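Local coordinates for phycocyanobilin lyase subunit beta (Nostoc sp. PCC 7120, PDB 5N3U), which forms with CpcE a lyase that is probably required to attach the phycocyanobilin chromophore to the phycocyanin alpha subunit CpcA, at residues A32-L37 with T54-L59; L59-V64 with A87-P92. All coordinates share one frame; numbering follows the deposited sequence.

Interaction 1. Residues A32-L37 with T54-L59; sequences AAIPTL and TALVQL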
loop_
_atom_site.group_PDB
_atom_site.type_symbol
_atom_site.label_atom_id
_atom_site.label_comp_id
_atom_site.label_asym_id
_atom_site.label_seq_id
_atom_site.Cartn_x
_atom_site.Cartn_y
_atom_site.Cartn_z
ATOM N N ALA B 32 -0.402 -28.958 14.181
ATOM C CA ALA B 32 -1.666 -28.290 14.446
ATOM C C ALA B 32 -1.579 -26.781 14.628
ATOM O O ALA B 32 -2.555 -26.124 14.397
ATOM C CB ALA B 32 -2.393 -28.890 15.665
ATOM N N ALA B 33 -0.459 -26.279 15.109
ATOM C CA ALA B 33 -0.276 -24.852 15.354
ATOM C C ALA B 33 -0.013 -23.999 14.058
ATOM O O ALA B 33 0.088 -22.779 14.154
ATOM C CB ALA B 33 0.904 -24.678 16.302
ATOM N N ILE B 34 0.200 -24.642 12.895
ATOM C CA ILE B 34 0.632 -23.926 11.649
ATOM C C ILE B 34 -0.266 -22.714 11.387
ATOM O O ILE B 34 0.235 -21.597 11.296
ATOM C CB ILE B 34 0.574 -24.786 10.360
ATOM C CG1 ILE B 34 1.380 -26.077 10.446
ATOM C CG2 ILE B 34 1.059 -24.037 9.139
ATOM C CD1 ILE B 34 2.806 -25.984 10.549
ATOM N N PRO B 35 -1.576 -22.922 11.312
ATOM C CA PRO B 35 -2.397 -21.723 11.028
ATOM C C PRO B 35 -2.215 -20.561 12.025
ATOM O O PRO B 35 -2.204 -19.397 11.643
ATOM C CB PRO B 35 -3.816 -22.255 11.099
ATOM C CG PRO B 35 -3.638 -23.732 10.920
ATOM C CD PRO B 35 -2.442 -24.050 11.696
ATOM N N THR B 36 -2.073 -20.882 13.302
ATOM C CA THR B 36 -1.801 -19.849 14.299
ATOM C C THR B 36 -0.493 -19.180 14.053
ATOM O O THR B 36 -0.396 -17.962 14.161
ATOM C CB THR B 36 -1.887 -20.428 15.755
ATOM O OG1 THR B 36 -3.199 -20.955 15.932
ATOM C CG2 THR B 36 -1.707 -19.342 16.807
ATOM N N LEU B 37 0.542 -19.934 13.739
ATOM C CA LEU B 37 1.833 -19.330 13.495
ATOM C C LEU B 37 1.678 -18.322 12.337
ATOM O O LEU B 37 2.202 -17.220 12.418
ATOM C CB LEU B 37 2.930 -20.338 13.165
ATOM C CG LEU B 37 3.350 -21.217 14.420
ATOM C CD1 LEU B 37 4.113 -22.458 14.032
ATOM C CD2 LEU B 37 4.247 -20.421 15.374
ATOM N N THR B 54 10.509 -18.472 12.093
ATOM C CA THR B 54 11.517 -19.493 12.456
ATOM C C THR B 54 10.894 -20.849 12.776
ATOM O O THR B 54 11.353 -21.878 12.280
ATOM C CB THR B 54 12.399 -18.970 13.603
ATOM O OG1 THR B 54 13.023 -17.796 13.113
ATOM C CG2 THR B 54 13.531 -19.986 13.956
ATOM N N ALA B 55 9.850 -20.855 13.579
ATOM C CA ALA B 55 9.095 -22.013 13.854
ATOM C C ALA B 55 8.564 -22.689 12.592
ATOM O O ALA B 55 8.613 -23.934 12.454
ATOM C CB ALA B 55 7.928 -21.675 14.765
ATOM N N LEU B 56 8.033 -21.903 11.659
ATOM C CA LEU B 56 7.497 -22.512 10.465
ATOM C C LEU B 56 8.588 -23.135 9.657
ATOM O O LEU B 56 8.409 -24.231 9.117
ATOM C CB LEU B 56 6.671 -21.499 9.630
ATOM C CG LEU B 56 5.377 -21.202 10.341
ATOM C CD1 LEU B 56 4.771 -19.847 9.949
ATOM C CD2 LEU B 56 4.312 -22.242 10.160
ATOM N N VAL B 57 9.699 -22.458 9.565
ATOM C CA VAL B 57 10.777 -22.927 8.762
ATOM C C VAL B 57 11.277 -24.254 9.335
ATOM O O VAL B 57 11.606 -25.151 8.586
ATOM C CB VAL B 57 11.901 -21.920 8.728
ATOM C CG1 VAL B 57 13.150 -22.457 8.084
ATOM C CG2 VAL B 57 11.530 -20.695 7.928
ATOM N N GLN B 58 11.297 -24.381 10.661
ATOM C CA GLN B 58 11.838 -25.618 11.266
ATOM C C GLN B 58 10.910 -26.730 10.941
ATOM O O GLN B 58 11.334 -27.781 10.581
ATOM C CB GLN B 58 12.040 -25.489 12.776
ATOM C CG GLN B 58 13.360 -24.778 13.131
ATOM C CD GLN B 58 13.400 -24.223 14.567
ATOM O OE1 GLN B 58 12.552 -24.582 15.408
ATOM N NE2 GLN B 58 14.405 -23.363 14.870
ATOM N N LEU B 59 9.620 -26.484 10.965
ATOM C CA LEU B 59 8.692 -27.491 10.505
ATOM C C LEU B 59 8.908 -27.897 9.059
ATOM O O LEU B 59 8.707 -29.010 8.736
ATOM C CB LEU B 59 7.266 -27.007 10.683
ATOM C CG LEU B 59 6.676 -27.017 12.099
ATOM C CD1 LEU B 59 5.431 -26.190 12.239
ATOM C CD2 LEU B 59 6.296 -28.447 12.492
#
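Ile34, on helix 34-40, meets Leu56 with two of its carbons. CG2 rests 3.9 Å from Leu56 CD2, while CD1, swung round by a chi2 of -66°, reaches the same methyl from a second direction, 4.1 Å from Leu56 CD2. The two side chains cross obliquely. Ile34 CD1 also points at Leu59 CD1, but the modelled spacing there is too short to be taken literally, and only their general proximity is safe. Away from this partner, Ile34 packs on Gln66. The interlocking of branched aliphatic groups joins helix 34-40 to helix 46-59 near the N-terminal end of the modelled chain, consistent with the side-by-side helix packing of the alpha solenoid to which the HEAT family belongs. One turn further on, Leu37 takes over. Its CB rests against the Leu56 fork, 3.7 Å from Leu56 CD1 and 3.8 Å from Leu56 CD2, and the two leucine side chains run antiparallel, alongside each other. Leu37 CG is anti to the carbonyl carbon (chi1 -70°), and both methyls it carries touch Ala55, whose CB lies 3.9 Å from Leu37 CD2 and 4.0 Å from Leu37 CD1. Leu37 CD1 also touches Leu56 CD2, at 3.9 Å. On its other contacts Leu56 packs on Phe41 and on Thr85 of helix 76-89.

Interaction 2. Residues L59-V64 with A87-P92; sequences LGEVAV and AAIADP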
loop_
_atom_site.group_PDB
_atom_site.type_symbol
_atom_site.label_atom_id
_atom_site.label_comp_id
_atom_site.label_asym_id
_atom_site.label_seq_id
_atom_site.Cartn_x
_atom_site.Cartn_y
_atom_site.Cartn_z
ATOM N N LEU B 59 9.620 -26.484 10.965
ATOM C CA LEU B 59 8.692 -27.491 10.505
ATOM C C LEU B 59 8.908 -27.897 9.059
ATOM O O LEU B 59 8.707 -29.010 8.736
ATOM C CB LEU B 59 7.266 -27.007 10.683
ATOM C CG LEU B 59 6.676 -27.017 12.099
ATOM C CD1 LEU B 59 5.431 -26.190 12.239
ATOM C CD2 LEU B 59 6.296 -28.447 12.492
ATOM N N GLY B 60 9.245 -26.962 8.181
ATOM C CA GLY B 60 9.672 -27.265 6.824
ATOM C C GLY B 60 8.554 -27.630 5.855
ATOM O O GLY B 60 7.471 -27.045 5.885
ATOM N N GLU B 61 8.802 -28.630 5.001
ATOM C CA GLU B 61 7.828 -29.039 3.937
ATOM C C GLU B 61 6.401 -29.185 4.349
ATOM O O GLU B 61 5.480 -28.826 3.608
ATOM C CB GLU B 61 8.205 -30.399 3.320
ATOM C CG GLU B 61 8.805 -30.279 1.960
ATOM C CD GLU B 61 10.244 -29.802 1.982
ATOM O OE1 GLU B 61 11.006 -30.260 2.852
ATOM O OE2 GLU B 61 10.632 -29.023 1.089
ATOM N N VAL B 62 6.179 -29.776 5.517
ATOM C CA VAL B 62 4.820 -30.042 5.916
ATOM C C VAL B 62 3.927 -28.734 6.030
ATOM O O VAL B 62 2.695 -28.787 5.900
ATOM C CB VAL B 62 4.780 -30.832 7.271
ATOM C CG1 VAL B 62 5.334 -30.001 8.436
ATOM C CG2 VAL B 62 3.370 -31.310 7.572
ATOM N N ALA B 63 4.559 -27.632 6.399
ATOM C CA ALA B 63 3.843 -26.330 6.481
ATOM C C ALA B 63 3.612 -25.657 5.120
ATOM O O ALA B 63 2.826 -24.710 5.060
ATOM C CB ALA B 63 4.578 -25.421 7.366
ATOM N N VAL B 64 4.312 -26.083 4.063
ATOM C CA VAL B 64 4.243 -25.377 2.789
ATOM C C VAL B 64 2.809 -25.241 2.232
ATOM O O VAL B 64 2.466 -24.154 1.877
ATOM C CB VAL B 64 5.231 -25.969 1.762
ATOM C CG1 VAL B 64 4.956 -25.413 0.378
ATOM C CG2 VAL B 64 6.582 -25.647 2.210
ATOM N N ALA B 87 10.381 -18.762 1.143
ATOM C CA ALA B 87 11.672 -18.681 0.519
ATOM C C ALA B 87 12.703 -19.459 1.395
ATOM O O ALA B 87 13.488 -20.194 0.872
ATOM C CB ALA B 87 12.159 -17.213 0.373
ATOM N N ALA B 88 12.642 -19.310 2.706
ATOM C CA ALA B 88 13.618 -19.999 3.604
ATOM C C ALA B 88 13.405 -21.517 3.639
ATOM O O ALA B 88 14.380 -22.282 3.721
ATOM C CB ALA B 88 13.433 -19.456 5.011
ATOM N N ILE B 89 12.157 -21.969 3.571
ATOM C CA ILE B 89 11.858 -23.397 3.475
ATOM C C ILE B 89 12.362 -23.934 2.144
ATOM O O ILE B 89 12.863 -25.053 2.092
ATOM C CB ILE B 89 10.402 -23.719 3.644
ATOM C CG1 ILE B 89 9.978 -23.367 5.042
ATOM C CG2 ILE B 89 10.144 -25.229 3.424
ATOM C CD1 ILE B 89 8.521 -23.468 5.307
ATOM N N ALA B 90 12.228 -23.145 1.071
ATOM C CA ALA B 90 12.792 -23.430 -0.239
ATOM C C ALA B 90 12.178 -24.654 -0.972
ATOM O O ALA B 90 12.817 -25.245 -1.824
ATOM C CB ALA B 90 14.312 -23.577 -0.105
ATOM N N ASP B 91 10.973 -25.039 -0.612
ATOM C CA ASP B 91 10.236 -26.070 -1.301
ATOM C C ASP B 91 9.816 -25.452 -2.639
ATOM O O ASP B 91 9.111 -24.448 -2.696
ATOM C CB ASP B 91 9.062 -26.480 -0.427
ATOM C CG ASP B 91 8.166 -27.562 -1.012
ATOM O OD1 ASP B 91 7.821 -27.605 -2.204
ATOM O OD2 ASP B 91 7.624 -28.351 -0.209
ATOM N N PRO B 92 10.178 -26.098 -3.763
ATOM C CA PRO B 92 9.903 -25.552 -5.102
ATOM C C PRO B 92 8.435 -25.525 -5.477
ATOM O O PRO B 92 8.081 -24.891 -6.474
ATOM C CB PRO B 92 10.734 -26.507 -6.025
ATOM C CG PRO B 92 10.741 -27.795 -5.248
ATOM C CD PRO B 92 10.917 -27.384 -3.859
#
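The carboxylate of Asp91 has Glu61 over one face and Val64 over the other. Glu61 OE2 stands above the first face, 3.4 Å from Asp91 CB, and Glu61 CG comes at a tilt to the OD2 corner, 3.1 Å from Asp91 OD2. On the opposite face Val64 CG1 lies almost directly over Asp91 CG at 4.1 Å, with Val64 CG2 3.7 Å from Asp91 CB. The Glu61 carboxylate is turned 41° from that of Asp91, and Asp91 OD2 is nearly level with its plane, beside OE2. Asp91 CG is anti to the backbone N (chi1 180°), the position in which it meets Val64 CG1 and Glu61 OE2. Next to the acids is an apolar patch: Ile89 CG2 touches Val64 CG2 at 3.8 Å and Gly60 C at 3.8 Å, and Ile89 CD1 reaches the carbonyl oxygen of Gly60. Both Gly60 and Ala90 take positive phi as the chain leaves a helix, so two helix-terminating turns meet here, with the Asp-Pro-Arg sequence familiar from HEAT-like repeats of this family. No hydrogen bond links the segments. Glu61 OE2 and Asp91 OD2, both acceptors, are 3.3 Å apart, a repulsive pairing if both are ionised; the salt bridge from Arg93 NH2 to Asp91 OD2 would offset it, favouring a charged Asp91 despite its burial.

How the interactions relate
Interactions 1 and 2 follow each other along the chain, the first closing before the second opens, and their centres are about 10 Å apart. Leu59 belongs to both, as the last residue of helix 46-59. That helix faces helix 34-40 through interaction 1 and leads into the turn that meets the end of helix 76-89 in interaction 2. The two sites also touch directly: Ile34 CD1 packs on Ala63 CB at 3.7 Å, and Val57 CA on Ile89 CG1 at 3.8 Å. Together they tie helix 34-40, helix 46-59 and helix 76-89 into a side-by-side row, as expected of an alpha solenoid.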